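Local coordinates for protein p450 cytochrome, putative (Rippkaea orientalis, PDB 6Y01) that probably binds and carries the molybdenum cofactor (Moco), as a Rossmann-fold protein of the SLOG clan, at residues P134-N139 and E167-I172. Sequence-based numbering, arbitrary orientation.
Sequences PVILLN and ELIKSI
Strand 135-138 and the stretch 167-172 of helix 162-176 run antiparallel, their axes 10.0 Å apart at 171°, and the side chains that meet directly between them are all aliphatic. Ile136 does most of the work. Its CG1 stands anti to the carbonyl carbon and chi2 is extended at 170°, so CD1 reaches straight out to the helix and lands between two consecutive residues, 3.8 Å from Leu168 CB and equally 3.8 Å from Ile169 CG1. It crosses the Leu168 side chain obliquely and that of Ile169 at about a right angle. The other branch, Ile136 CG2, meets the tip of Leu168 at CD1, 4.1 Å away. One turn further along the helix, Ile172 lays CG2 against the CB-CG side of Pro134, 3.7 Å from Pro134 CG, while its CD1 sits near Pro134 CB.

Within the helix, Leu168 O accepts twice, from Ile172 N and from Ser171 OG, the latter at 2.7 Å along an in-plane lone pair. Trp157 on the neighbouring strand touches Pro134, Leu168 and Ile172, while Val135 faces helix 119-130. The parallel sheet is thus covered by helices on both faces, the three-layer alpha/beta/alpha arrangement of a Rossmann fold.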
ATOM      1  N   PRO D 134     -17.437   6.533  11.102  1.00 27.75           N
ATOM      2  CA  PRO D 134     -18.837   6.154  11.253  1.00 27.61           C
ATOM      3  C   PRO D 134     -19.217   5.070  10.247  1.00 27.71           C
ATOM      4  O   PRO D 134     -18.884   5.183   9.039  1.00 26.10           O
ATOM      5  CB  PRO D 134     -19.624   7.447  10.952  1.00 29.74           C
ATOM      6  CG  PRO D 134     -18.620   8.524  11.074  1.00 30.39           C
ATOM      7  CD  PRO D 134     -17.272   7.923  10.682  1.00 29.32           C
ATOM      8  N   VAL D 135     -19.901   4.046  10.750  1.00 24.82           N
ATOM      9  CA  VAL D 135     -20.302   2.889   9.941  1.00 24.84           C
ATOM     10  C   VAL D 135     -21.782   2.648  10.131  1.00 25.97           C
ATOM     11  O   VAL D 135     -22.248   2.585  11.261  1.00 26.10           O
ATOM     12  CB  VAL D 135     -19.515   1.623  10.271  1.00 26.72           C
ATOM     13  CG1 VAL D 135     -20.066   0.430   9.501  1.00 28.57           C
ATOM     14  CG2 VAL D 135     -18.043   1.815  10.004  1.00 28.74           C
ATOM     15  N   ILE D 136     -22.472   2.480   8.991  1.00 25.26           N
ATOM     16  CA  ILE D 136     -23.887   2.095   8.979  1.00 25.19           C
ATOM     17  C   ILE D 136     -23.999   0.725   8.350  1.00 24.28           C
ATOM     18  O   ILE D 136     -23.530   0.529   7.212  1.00 26.78           O
ATOM     19  CB  ILE D 136     -24.731   3.116   8.215  1.00 25.97           C
ATOM     20  CG1 ILE D 136     -24.593   4.510   8.818  1.00 28.05           C
ATOM     21  CG2 ILE D 136     -26.168   2.656   8.158  1.00 28.33           C
ATOM     22  CD1 ILE D 136     -25.206   5.608   7.960  1.00 29.60           C
ATOM     23  N   LEU D 137     -24.639  -0.204   9.049  1.00 26.33           N
ATOM     24  CA  LEU D 137     -24.926  -1.538   8.499  1.00 26.17           C
ATOM     25  C   LEU D 137     -26.353  -1.564   7.969  1.00 27.71           C
ATOM     26  O   LEU D 137     -27.284  -1.254   8.689  1.00 29.70           O
ATOM     27  CB  LEU D 137     -24.736  -2.594   9.586  1.00 27.63           C
ATOM     28  CG  LEU D 137     -23.367  -2.575  10.280  1.00 27.36           C
ATOM     29  CD1 LEU D 137     -23.331  -3.668  11.362  1.00 30.82           C
ATOM     30  CD2 LEU D 137     -22.256  -2.774   9.295  1.00 29.69           C
ATOM     31  N   LEU D 138     -26.474  -2.005   6.740  1.00 27.91           N
ATOM     32  CA  LEU D 138     -27.791  -2.221   6.078  1.00 27.60           C
ATOM     33  C   LEU D 138     -27.811  -3.664   5.579  1.00 28.10           C
ATOM     34  O   LEU D 138     -27.334  -3.955   4.467  1.00 28.25           O
ATOM     35  CB  LEU D 138     -27.979  -1.170   4.978  1.00 29.14           C
ATOM     36  CG  LEU D 138     -29.313  -1.258   4.274  1.00 30.65           C
ATOM     37  CD1 LEU D 138     -30.456  -0.816   5.152  1.00 34.18           C
ATOM     38  CD2 LEU D 138     -29.249  -0.377   3.054  1.00 32.36           C
ATOM     39  N   ASN D 139     -28.216  -4.578   6.463  1.00 31.00           N
ATOM     40  CA  ASN D 139     -28.155  -6.009   6.143  1.00 33.74           C
ATOM     41  C   ASN D 139     -29.092  -6.776   7.045  1.00 38.97           C
ATOM     42  O   ASN D 139     -29.655  -6.189   7.982  1.00 42.02           O
ATOM     43  CB  ASN D 139     -26.735  -6.574   6.232  1.00 32.20           C
ATOM     44  CG  ASN D 139     -26.159  -6.610   7.621  1.00 33.51           C
ATOM     45  OD1 ASN D 139     -26.820  -7.041   8.575  1.00 41.54           O
ATOM     46  ND2 ASN D 139     -24.955  -6.090   7.720  1.00 38.28           N
ATOM     47  N   GLU D 167     -30.820   9.543   6.537  1.00 33.57           N
ATOM     48  CA  GLU D 167     -31.167  10.243   7.794  1.00 36.87           C
ATOM     49  C   GLU D 167     -29.991  10.151   8.780  1.00 36.53           C
ATOM     50  O   GLU D 167     -29.600  11.180   9.379  1.00 37.15           O
ATOM     51  CB  GLU D 167     -32.406   9.644   8.454  1.00 34.93           C
ATOM     52  N   LEU D 168     -29.401   8.954   8.896  1.00 33.22           N
ATOM     53  CA  LEU D 168     -28.292   8.744   9.846  1.00 34.10           C
ATOM     54  C   LEU D 168     -27.093   9.572   9.406  1.00 34.67           C
ATOM     55  O   LEU D 168     -26.471  10.209  10.242  1.00 33.63           O
ATOM     56  CB  LEU D 168     -27.951   7.260   9.954  1.00 32.73           C
ATOM     57  CG  LEU D 168     -28.980   6.401  10.679  1.00 35.94           C
ATOM     58  CD1 LEU D 168     -28.666   4.928  10.477  1.00 37.33           C
ATOM     59  CD2 LEU D 168     -28.990   6.726  12.169  1.00 42.52           C
ATOM     60  N   ILE D 169     -26.769   9.549   8.120  1.00 30.87           N
ATOM     61  CA  ILE D 169     -25.634  10.358   7.620  1.00 33.12           C
ATOM     62  C   ILE D 169     -25.833  11.823   7.982  1.00 33.30           C
ATOM     63  O   ILE D 169     -24.889  12.457   8.422  1.00 34.22           O
ATOM     64  CB  ILE D 169     -25.434  10.169   6.113  1.00 34.05           C
ATOM     65  CG1 ILE D 169     -24.985   8.727   5.826  1.00 32.64           C
ATOM     66  CG2 ILE D 169     -24.471  11.215   5.557  1.00 31.74           C
ATOM     67  CD1 ILE D 169     -25.115   8.366   4.357  1.00 30.23           C
ATOM     68  N   LYS D 170     -27.020  12.371   7.731  1.00 34.24           N
ATOM     69  CA  LYS D 170     -27.265  13.785   8.048  1.00 36.67           C
ATOM     70  C   LYS D 170     -26.999  14.058   9.527  1.00 35.79           C
ATOM     71  O   LYS D 170     -26.408  15.082   9.840  1.00 38.87           O
ATOM     72  CB  LYS D 170     -28.682  14.170   7.630  1.00 40.04           C
ATOM     73  CG  LYS D 170     -28.834  14.254   6.128  1.00 41.58           C
ATOM     74  CD  LYS D 170     -30.212  14.524   5.694  1.00 43.97           C
ATOM     75  CE  LYS D 170     -30.255  14.637   4.183  1.00 44.00           C
ATOM     76  NZ  LYS D 170     -31.647  14.494   3.690  1.00 52.79           N
ATOM     77  N   SER D 171     -27.418  13.159  10.423  1.00 35.88           N
ATOM     78  CA  SER D 171     -27.182  13.363  11.874  1.00 36.51           C
ATOM     79  C   SER D 171     -25.683  13.271  12.180  1.00 38.43           C
ATOM     80  O   SER D 171     -25.194  14.045  13.046  1.00 43.52           O
ATOM     81  CB  SER D 171     -28.008  12.440  12.703  1.00 45.58           C
ATOM     82  OG  SER D 171     -27.572  11.119  12.520  1.00 55.67           O
ATOM     83  N   ILE D 172     -24.968  12.380  11.502  1.00 36.25           N
ATOM     84  CA  ILE D 172     -23.519  12.157  11.743  1.00 36.49           C
ATOM     85  C   ILE D 172     -22.721  13.366  11.269  1.00 38.22           C
ATOM     86  O   ILE D 172     -21.864  13.873  12.024  1.00 40.76           O
ATOM     87  CB  ILE D 172     -23.049  10.863  11.059  1.00 36.72           C
ATOM     88  CG1 ILE D 172     -23.656   9.647  11.777  1.00 37.52           C
ATOM     89  CG2 ILE D 172     -21.520  10.790  11.007  1.00 38.25           C
ATOM     90  CD1 ILE D 172     -23.625   8.382  10.988  1.00 38.03           C
TER